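Local coordinates for protein myosin regulatory light chain, striated adductor muscle (Argopecten irradians, PDB 1WDC) that serves as a calcium-binding light chain of scallop myosin, responsible for the calcium dependence of its magnesium-ATPase activity, at residues T88-F93 against F139-F144. Residues are numbered along the deposited sequence; the frame is centred on the assembly and turned at random.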
loop_
_atom_site.group_PDB
_atom_site.type_symbol
_atom_site.label_atom_id
_atom_site.label_comp_id
_atom_site.label_asym_id
_atom_site.label_seq_id
_atom_site.Cartn_x
_atom_site.Cartn_y
_atom_site.Cartn_z
ATOM N N THR B 88 -0.064 -15.889 -0.103
ATOM C CA THR B 88 0.020 -14.617 0.605
ATOM C C THR B 88 0.577 -13.499 -0.278
ATOM O O THR B 88 0.069 -12.384 -0.259
ATOM C CB THR B 88 0.907 -14.720 1.861
ATOM O OG1 THR B 88 0.312 -15.627 2.785
ATOM C CG2 THR B 88 1.038 -13.361 2.544
ATOM N N ILE B 89 1.640 -13.806 -1.010
ATOM C CA ILE B 89 2.290 -12.844 -1.900
ATOM C C ILE B 89 1.426 -12.514 -3.121
ATOM O O ILE B 89 1.260 -11.356 -3.465
ATOM C CB ILE B 89 3.690 -13.347 -2.388
ATOM C CG1 ILE B 89 4.590 -13.724 -1.191
ATOM C CG2 ILE B 89 4.379 -12.245 -3.238
ATOM C CD1 ILE B 89 5.875 -14.482 -1.573
ATOM N N ARG B 90 0.823 -13.522 -3.726
ATOM C CA ARG B 90 -0.119 -13.265 -4.812
ATOM C C ARG B 90 -1.357 -12.424 -4.415
ATOM O O ARG B 90 -1.732 -11.488 -5.133
ATOM C CB ARG B 90 -0.555 -14.577 -5.433
ATOM C CG ARG B 90 -1.013 -14.402 -6.853
ATOM C CD ARG B 90 -1.603 -15.682 -7.379
ATOM N NE ARG B 90 -0.918 -16.866 -6.873
ATOM C CZ ARG B 90 -1.503 -17.760 -6.085
ATOM N NH1 ARG B 90 -2.686 -17.494 -5.539
ATOM N NH2 ARG B 90 -0.877 -18.881 -5.786
ATOM N N ASN B 91 -1.897 -12.669 -3.221
ATOM C CA ASN B 91 -2.999 -11.872 -2.711
ATOM C C ASN B 91 -2.646 -10.469 -2.368
ATOM O O ASN B 91 -3.529 -9.621 -2.367
ATOM C CB ASN B 91 -3.629 -12.515 -1.488
ATOM C CG ASN B 91 -4.425 -13.739 -1.829
ATOM O OD1 ASN B 91 -4.731 -14.559 -0.964
ATOM N ND2 ASN B 91 -4.742 -13.900 -3.098
ATOM N N ALA B 92 -1.401 -10.219 -1.958
ATOM C CA ALA B 92 -0.968 -8.860 -1.647
ATOM C C ALA B 92 -0.973 -8.014 -2.904
ATOM O O ALA B 92 -1.374 -6.867 -2.863
ATOM C CB ALA B 92 0.434 -8.853 -1.016
ATOM N N PHE B 93 -0.477 -8.575 -4.008
ATOM C CA PHE B 93 -0.449 -7.925 -5.341
ATOM C C PHE B 93 -1.897 -7.654 -5.846
ATOM O O PHE B 93 -2.192 -6.606 -6.459
ATOM C CB PHE B 93 0.274 -8.849 -6.363
ATOM C CG PHE B 93 1.806 -8.700 -6.414
ATOM C CD1 PHE B 93 2.410 -7.516 -6.845
ATOM C CD2 PHE B 93 2.637 -9.796 -6.168
ATOM C CE1 PHE B 93 3.802 -7.422 -7.043
ATOM C CE2 PHE B 93 4.046 -9.700 -6.366
ATOM C CZ PHE B 93 4.613 -8.513 -6.803
ATOM N N PHE B 139 2.879 -5.950 -16.150
ATOM C CA PHE B 139 3.617 -6.824 -15.237
ATOM C C PHE B 139 2.754 -8.018 -14.766
ATOM O O PHE B 139 1.623 -7.835 -14.287
ATOM C CB PHE B 139 4.097 -5.954 -14.060
ATOM C CG PHE B 139 4.720 -6.716 -12.919
ATOM C CD1 PHE B 139 6.093 -6.931 -12.887
ATOM C CD2 PHE B 139 3.959 -7.041 -11.797
ATOM C CE1 PHE B 139 6.684 -7.438 -11.772
ATOM C CE2 PHE B 139 4.538 -7.543 -10.666
ATOM C CZ PHE B 139 5.906 -7.743 -10.640
ATOM N N ASP B 140 3.250 -9.237 -14.996
ATOM C CA ASP B 140 2.567 -10.472 -14.603
ATOM C C ASP B 140 2.938 -10.907 -13.147
ATOM O O ASP B 140 3.794 -11.760 -12.923
ATOM C CB ASP B 140 2.898 -11.573 -15.642
ATOM C CG ASP B 140 2.087 -12.861 -15.449
ATOM O OD1 ASP B 140 1.466 -13.048 -14.392
ATOM O OD2 ASP B 140 2.081 -13.718 -16.352
ATOM N N TYR B 141 2.170 -10.429 -12.174
ATOM C CA TYR B 141 2.473 -10.700 -10.787
ATOM C C TYR B 141 2.216 -12.138 -10.370
ATOM O O TYR B 141 2.666 -12.574 -9.309
ATOM C CB TYR B 141 1.741 -9.734 -9.870
ATOM C CG TYR B 141 0.230 -9.877 -9.808
ATOM C CD1 TYR B 141 -0.368 -10.903 -9.052
ATOM C CD2 TYR B 141 -0.618 -8.943 -10.442
ATOM C CE1 TYR B 141 -1.754 -11.024 -8.976
ATOM C CE2 TYR B 141 -2.011 -9.032 -10.312
ATOM C CZ TYR B 141 -2.556 -10.086 -9.596
ATOM O OH TYR B 141 -3.902 -10.213 -9.445
ATOM N N VAL B 142 1.427 -12.865 -11.145
ATOM C CA VAL B 142 1.186 -14.240 -10.778
ATOM C C VAL B 142 2.472 -14.997 -11.093
ATOM O O VAL B 142 2.990 -15.719 -10.243
ATOM C CB VAL B 142 -0.003 -14.854 -11.533
ATOM C CG1 VAL B 142 -0.170 -16.268 -11.127
ATOM C CG2 VAL B 142 -1.276 -14.124 -11.209
ATOM N N LYS B 143 3.096 -14.652 -12.218
ATOM C CA LYS B 143 4.275 -15.367 -12.661
ATOM C C LYS B 143 5.457 -14.929 -11.898
ATOM O O LYS B 143 6.378 -15.696 -11.724
ATOM C CB LYS B 143 4.561 -15.138 -14.137
ATOM C CG LYS B 143 4.309 -16.374 -14.988
ATOM C CD LYS B 143 4.319 -17.686 -14.128
ATOM C CE LYS B 143 2.894 -18.128 -13.692
ATOM N NZ LYS B 143 2.861 -19.023 -12.469
ATOM N N PHE B 144 5.536 -13.629 -11.677
ATOM C CA PHE B 144 6.576 -13.073 -10.841
ATOM C C PHE B 144 6.584 -13.706 -9.427
ATOM O O PHE B 144 7.644 -13.946 -8.851
ATOM C CB PHE B 144 6.390 -11.568 -10.737
ATOM C CG PHE B 144 7.404 -10.903 -9.858
ATOM C CD1 PHE B 144 8.652 -10.563 -10.354
ATOM C CD2 PHE B 144 7.102 -10.594 -8.530
ATOM C CE1 PHE B 144 9.581 -9.912 -9.539
ATOM C CE2 PHE B 144 8.023 -9.952 -7.725
ATOM C CZ PHE B 144 9.258 -9.609 -8.225
HETATM O O HOH W 1 1.670 -17.377 -8.121
#
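Phe93 and Tyr141 pass antiparallel, each laying its CB over one face of the other's ring. Phe93 CB starts the contact 3.4 Å from Tyr141 CD1, a CH-pi approach. Next, Phe93 CG lies 3.6 Å from Tyr141 CB, which sits over that face as a second CH-pi contact, with Phe93 CD1 and CD2 both 3.8 Å from it; the rings are nearly parallel, planes 18° apart, but scarcely overlap. Farther out, Phe93 CE1 meets the edge of Phe139 at CE2, 3.7 Å away. At the tip, Phe93 CZ, joined by CE2, reaches Phe144 CD2 at 3.7 Å, neither ring lying over the other, the planes at 87°. An alanine at Phe93 would probably open a gap among these three aromatic residues and leave Tyr141 CB without the ring it covers. Tyr141 CG lies between backbone N and carbonyl carbon (chi1 68°), which brings a ring face under Phe93 CB; its OH is hydrogen-bonded to Asp97 OD2. On the partly exposed flank, Arg90 CD rests on both Val142 methyls, and a water bridges Arg90 NE (2.9 Å) to Val142 O. The cluster joins helices 86-94 and 141-149, with helix 106-115 touching Phe93 and Phe139, and strand 138-139 pairing with 104-105.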